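Mirolysin (Tannerella forsythia, PDB 6R7V) probably cleaves peptide bonds as a zinc-dependent pappalysin-family metallopeptidase, held latent in its zymogen by a cysteine switch. Local coordinates at residues 4-16 and 160-172. The protein carries 1 engineered substitution. Sequence-based numbering, arbitrary orientation.
Sequences RTCGSELNMEQIR and GDDLLGYAQFPFE. With ZN (zinc ion), chain D.
Ser8 and Gly7 meet the edge strand 165-167 in the tightly packed, buried part of the contact. Gly7 N donates to Gly165 O at an N-H...O angle of 159°, while Gly7 CA lies 3.8 Å from Tyr166 CB. Ser8 OG sits beside its own backbone N (chi1 -61°), which carries it to a lone pair of Ala167 O, 2.8 Å away. Next along the chain, Leu10 CD1 rests over one face of the Phe169 ring, 3.8 Å from its centroid and 17° off the normal, a CH-pi contact; Ser8 O approaches the edge of the same ring in its plane, which probably limits its tilt. The other end is also closely bonded but borders solvent. There Thr5 OG1 donates to Asp162 O at 2.6 Å, from above the carbonyl plane, and accepts a weak, bent bond from Leu164 N; the loose side is the Asp162 carboxylate, which extends clear of segment 4-16. Arg4 crosses Leu164 at about a right angle and forms a salt bridge with Asp272. Between these ends Cys6 CB points away from the strand, and with SG anti to the backbone N the sulfur reaches zinc (2.2 Å), which His207, His211 and His217 also bind. Ser8 N donates to that SG at 3.3 Å, a bond that would probably stabilise thiolate charge. Thr5 OG1 before Cys6, and Gly7 N and Ser8 OG after it, thus hold both flanks, consistent with cysteine-switch latency.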
loop_
_atom_site.group_PDB
_atom_site.type_symbol
_atom_site.label_atom_id
_atom_site.label_comp_id
_atom_site.label_asym_id
_atom_site.label_seq_id
_atom_site.Cartn_x
_atom_site.Cartn_y
_atom_site.Cartn_z
ATOM N N ARG A 4 -11.585 -8.944 -2.318
ATOM C CA ARG A 4 -10.164 -8.614 -2.463
ATOM C C ARG A 4 -9.305 -9.580 -1.627
ATOM O O ARG A 4 -9.726 -9.995 -0.544
ATOM C CB ARG A 4 -9.938 -7.141 -2.061
ATOM C CG ARG A 4 -8.506 -6.682 -1.847
ATOM C CD ARG A 4 -8.391 -5.188 -1.472
ATOM N NE ARG A 4 -9.181 -4.294 -2.328
ATOM C CZ ARG A 4 -8.862 -3.955 -3.575
ATOM N NH1 ARG A 4 -7.769 -4.456 -4.151
ATOM N NH2 ARG A 4 -9.636 -3.123 -4.262
ATOM N N THR A 5 -8.130 -9.985 -2.165
ATOM C CA THR A 5 -7.175 -10.846 -1.452
ATOM C C THR A 5 -5.924 -10.027 -1.201
ATOM O O THR A 5 -5.525 -9.218 -2.046
ATOM C CB THR A 5 -6.873 -12.119 -2.209
ATOM O OG1 THR A 5 -6.413 -11.734 -3.499
ATOM C CG2 THR A 5 -8.074 -13.052 -2.309
ATOM N N CYS A 6 -5.321 -10.203 -0.039
ATOM C CA CYS A 6 -4.161 -9.431 0.366
ATOM C C CYS A 6 -3.295 -10.243 1.283
ATOM O O CYS A 6 -3.823 -10.918 2.170
ATOM C CB CYS A 6 -4.624 -8.136 1.028
ATOM S SG CYS A 6 -3.291 -7.098 1.671
ATOM N N GLY A 7 -1.984 -10.177 1.098
ATOM C CA GLY A 7 -1.087 -10.934 1.957
ATOM C C GLY A 7 -0.584 -10.150 3.154
ATOM O O GLY A 7 0.375 -10.593 3.803
ATOM N N SER A 8 -1.210 -8.992 3.486
ATOM C CA SER A 8 -0.748 -8.173 4.597
ATOM C C SER A 8 -1.759 -8.020 5.718
ATOM O O SER A 8 -1.951 -6.931 6.244
ATOM C CB SER A 8 -0.320 -6.805 4.097
ATOM O OG SER A 8 0.754 -6.928 3.182
ATOM N N GLU A 9 -2.331 -9.131 6.153
ATOM C CA GLU A 9 -3.215 -9.119 7.305
ATOM C C GLU A 9 -2.370 -9.168 8.574
ATOM O O GLU A 9 -1.337 -9.837 8.599
ATOM C CB GLU A 9 -4.184 -10.315 7.251
ATOM C CG GLU A 9 -5.182 -10.240 6.096
ATOM C CD GLU A 9 -6.122 -11.409 5.862
ATOM O OE1 GLU A 9 -6.965 -11.311 4.939
ATOM O OE2 GLU A 9 -6.017 -12.425 6.588
ATOM N N LEU A 10 -2.841 -8.519 9.649
ATOM C CA LEU A 10 -2.191 -8.546 10.952
ATOM C C LEU A 10 -3.194 -8.948 12.015
ATOM O O LEU A 10 -3.736 -8.102 12.735
ATOM C CB LEU A 10 -1.530 -7.206 11.325
ATOM C CG LEU A 10 -0.317 -6.772 10.476
ATOM C CD1 LEU A 10 0.143 -5.366 10.891
ATOM C CD2 LEU A 10 0.871 -7.751 10.621
ATOM N N ASN A 11 -3.477 -10.254 12.092
ATOM C CA ASN A 11 -4.390 -10.800 13.083
ATOM C C ASN A 11 -3.626 -10.920 14.380
ATOM O O ASN A 11 -2.856 -11.862 14.565
ATOM C CB ASN A 11 -4.964 -12.132 12.597
ATOM C CG ASN A 11 -5.996 -12.691 13.534
ATOM O OD1 ASN A 11 -5.896 -12.538 14.753
ATOM N ND2 ASN A 11 -7.019 -13.333 12.980
ATOM N N MET A 12 -3.771 -9.916 15.240
ATOM C CA MET A 12 -2.964 -9.810 16.445
ATOM C C MET A 12 -3.161 -10.968 17.409
ATOM O O MET A 12 -2.159 -11.397 17.975
ATOM C CB MET A 12 -3.167 -8.457 17.139
ATOM C CG MET A 12 -2.679 -7.286 16.296
ATOM S SD MET A 12 -0.993 -7.403 15.601
ATOM C CE MET A 12 -0.026 -7.517 17.050
ATOM N N GLU A 13 -4.397 -11.509 17.551
ATOM C CA GLU A 13 -4.670 -12.700 18.371
ATOM C C GLU A 13 -3.851 -13.885 17.860
ATOM O O GLU A 13 -3.246 -14.610 18.660
ATOM C CB GLU A 13 -6.184 -13.032 18.333
ATOM C CG GLU A 13 -6.595 -14.297 19.082
ATOM C CD GLU A 13 -8.052 -14.737 19.025
ATOM O OE1 GLU A 13 -8.291 -15.966 19.069
ATOM O OE2 GLU A 13 -8.951 -13.867 18.959
ATOM N N GLN A 14 -3.852 -14.095 16.532
ATOM C CA GLN A 14 -3.113 -15.202 15.909
ATOM C C GLN A 14 -1.620 -14.986 16.016
ATOM O O GLN A 14 -0.906 -15.936 16.319
ATOM C CB GLN A 14 -3.509 -15.364 14.431
ATOM C CG GLN A 14 -2.913 -16.602 13.740
ATOM C CD GLN A 14 -3.494 -16.786 12.360
ATOM O OE1 GLN A 14 -4.649 -16.439 12.093
ATOM N NE2 GLN A 14 -2.712 -17.336 11.449
ATOM N N ILE A 15 -1.137 -13.755 15.753
ATOM C CA ILE A 15 0.299 -13.465 15.796
ATOM C C ILE A 15 0.842 -13.647 17.220
ATOM O O ILE A 15 1.935 -14.187 17.378
ATOM C CB ILE A 15 0.564 -12.051 15.234
ATOM C CG1 ILE A 15 0.290 -12.049 13.724
ATOM C CG2 ILE A 15 1.985 -11.557 15.559
ATOM C CD1 ILE A 15 0.308 -10.642 13.074
ATOM N N ARG A 16 0.063 -13.264 18.251
ATOM C CA ARG A 16 0.456 -13.424 19.647
ATOM C C ARG A 16 0.863 -14.876 19.933
ATOM O O ARG A 16 1.830 -15.089 20.659
ATOM C CB ARG A 16 -0.699 -12.996 20.564
ATOM C CG ARG A 16 -0.278 -12.719 22.001
ATOM C CD ARG A 16 -1.497 -12.437 22.851
ATOM N NE ARG A 16 -1.134 -11.742 24.084
ATOM C CZ ARG A 16 -2.008 -11.212 24.933
ATOM N NH1 ARG A 16 -1.585 -10.592 26.026
ATOM N NH2 ARG A 16 -3.312 -11.291 24.692
ATOM N N GLY A 160 -0.762 -15.532 -9.002
ATOM C CA GLY A 160 -1.675 -16.671 -9.105
ATOM C C GLY A 160 -3.139 -16.314 -9.208
ATOM O O GLY A 160 -3.484 -15.154 -9.428
ATOM N N ASP A 161 -4.012 -17.305 -9.018
ATOM C CA ASP A 161 -5.459 -17.141 -9.167
ATOM C C ASP A 161 -6.116 -16.421 -8.005
ATOM O O ASP A 161 -7.228 -15.909 -8.164
ATOM C CB ASP A 161 -6.129 -18.518 -9.311
ATOM C CG ASP A 161 -5.803 -19.293 -10.579
ATOM O OD1 ASP A 161 -6.302 -20.433 -10.722
ATOM O OD2 ASP A 161 -5.054 -18.760 -11.430
ATOM N N ASP A 162 -5.473 -16.421 -6.837
ATOM C CA ASP A 162 -6.076 -15.874 -5.638
ATOM C C ASP A 162 -5.561 -14.469 -5.260
ATOM O O ASP A 162 -6.336 -13.519 -5.325
ATOM C CB ASP A 162 -5.885 -16.871 -4.470
ATOM C CG ASP A 162 -6.351 -18.292 -4.779
ATOM O OD1 ASP A 162 -7.399 -18.443 -5.449
ATOM O OD2 ASP A 162 -5.669 -19.250 -4.351
ATOM N N LEU A 163 -4.276 -14.343 -4.902
ATOM C CA LEU A 163 -3.628 -13.161 -4.333
ATOM C C LEU A 163 -3.528 -11.935 -5.277
ATOM O O LEU A 163 -2.979 -12.033 -6.373
ATOM C CB LEU A 163 -2.232 -13.574 -3.857
ATOM C CG LEU A 163 -1.438 -12.571 -3.020
ATOM C CD1 LEU A 163 -2.153 -12.246 -1.725
ATOM C CD2 LEU A 163 -0.066 -13.133 -2.693
ATOM N N LEU A 164 -4.010 -10.773 -4.814
ATOM C CA LEU A 164 -3.938 -9.537 -5.609
ATOM C C LEU A 164 -2.662 -8.746 -5.348
ATOM O O LEU A 164 -2.195 -8.025 -6.238
ATOM C CB LEU A 164 -5.138 -8.604 -5.337
ATOM C CG LEU A 164 -6.552 -9.136 -5.638
ATOM C CD1 LEU A 164 -7.564 -8.053 -5.415
ATOM C CD2 LEU A 164 -6.683 -9.664 -7.041
ATOM N N GLY A 165 -2.153 -8.808 -4.124
ATOM C CA GLY A 165 -0.970 -8.035 -3.783
ATOM C C GLY A 165 -0.593 -8.212 -2.334
ATOM O O GLY A 165 -1.371 -8.778 -1.546
ATOM N N TYR A 166 0.601 -7.733 -1.976
ATOM C CA TYR A 166 1.041 -7.732 -0.589
ATOM C C TYR A 166 2.117 -6.675 -0.384
ATOM O O TYR A 166 2.803 -6.274 -1.327
ATOM C CB TYR A 166 1.509 -9.114 -0.119
ATOM C CG TYR A 166 2.798 -9.625 -0.718
ATOM C CD1 TYR A 166 4.008 -9.482 -0.043
ATOM C CD2 TYR A 166 2.794 -10.356 -1.906
ATOM C CE1 TYR A 166 5.191 -10.000 -0.564
ATOM C CE2 TYR A 166 3.967 -10.897 -2.421
ATOM C CZ TYR A 166 5.158 -10.739 -1.732
ATOM O OH TYR A 166 6.324 -11.253 -2.245
ATOM N N ALA A 167 2.260 -6.219 0.852
ATOM C CA ALA A 167 3.232 -5.201 1.203
ATOM C C ALA A 167 4.034 -5.638 2.386
ATOM O O ALA A 167 3.550 -6.434 3.198
ATOM C CB ALA A 167 2.497 -3.909 1.554
ATOM N N GLN A 168 5.188 -5.017 2.575
ATOM C CA GLN A 168 5.963 -5.225 3.776
ATOM C C GLN A 168 5.737 -3.999 4.676
ATOM O O GLN A 168 5.843 -2.868 4.213
ATOM C CB GLN A 168 7.461 -5.450 3.463
ATOM C CG GLN A 168 8.207 -5.858 4.730
ATOM C CD GLN A 168 9.628 -6.245 4.445
ATOM O OE1 GLN A 168 9.888 -7.315 3.926
ATOM N NE2 GLN A 168 10.559 -5.380 4.788
ATOM N N PHE A 169 5.440 -4.213 5.967
ATOM C CA PHE A 169 5.166 -3.110 6.878
ATOM C C PHE A 169 6.437 -2.424 7.379
ATOM O O PHE A 169 7.474 -3.092 7.506
ATOM C CB PHE A 169 4.397 -3.644 8.098
ATOM C CG PHE A 169 2.963 -4.011 7.827
ATOM C CD1 PHE A 169 2.591 -5.338 7.647
ATOM C CD2 PHE A 169 1.983 -3.034 7.758
ATOM C CE1 PHE A 169 1.270 -5.674 7.332
ATOM C CE2 PHE A 169 0.649 -3.375 7.495
ATOM C CZ PHE A 169 0.299 -4.694 7.303
ATOM N N PRO A 170 6.347 -1.135 7.795
ATOM C CA PRO A 170 7.544 -0.430 8.277
ATOM C C PRO A 170 8.214 -1.052 9.494
ATOM O O PRO A 170 9.437 -0.901 9.626
ATOM C CB PRO A 170 7.008 0.953 8.658
ATOM C CG PRO A 170 5.803 1.150 7.785
ATOM C CD PRO A 170 5.204 -0.209 7.610
ATOM N N PHE A 171 7.468 -1.771 10.369
ATOM C CA PHE A 171 8.121 -2.361 11.542
ATOM C C PHE A 171 9.129 -3.450 11.142
ATOM O O PHE A 171 9.946 -3.864 11.974
ATOM C CB PHE A 171 7.105 -2.924 12.578
ATOM C CG PHE A 171 6.580 -4.320 12.263
ATOM C CD1 PHE A 171 5.499 -4.498 11.409
ATOM C CD2 PHE A 171 7.189 -5.445 12.796
ATOM C CE1 PHE A 171 5.023 -5.780 11.112
ATOM C CE2 PHE A 171 6.744 -6.732 12.456
ATOM C CZ PHE A 171 5.670 -6.885 11.607
ATOM N N GLU A 172 9.034 -3.942 9.910
ATOM C CA GLU A 172 9.914 -4.987 9.381
ATOM C C GLU A 172 11.128 -4.391 8.655
ATOM O O GLU A 172 11.996 -5.166 8.235
ATOM C CB GLU A 172 9.151 -5.897 8.371
ATOM C CG GLU A 172 7.692 -6.227 8.724
ATOM C CD GLU A 172 6.967 -7.227 7.831
ATOM O OE1 GLU A 172 5.982 -6.865 7.135
ATOM O OE2 GLU A 172 7.388 -8.404 7.856
HETATM ZN ZN ZN D . -4.332 -5.420 2.676
#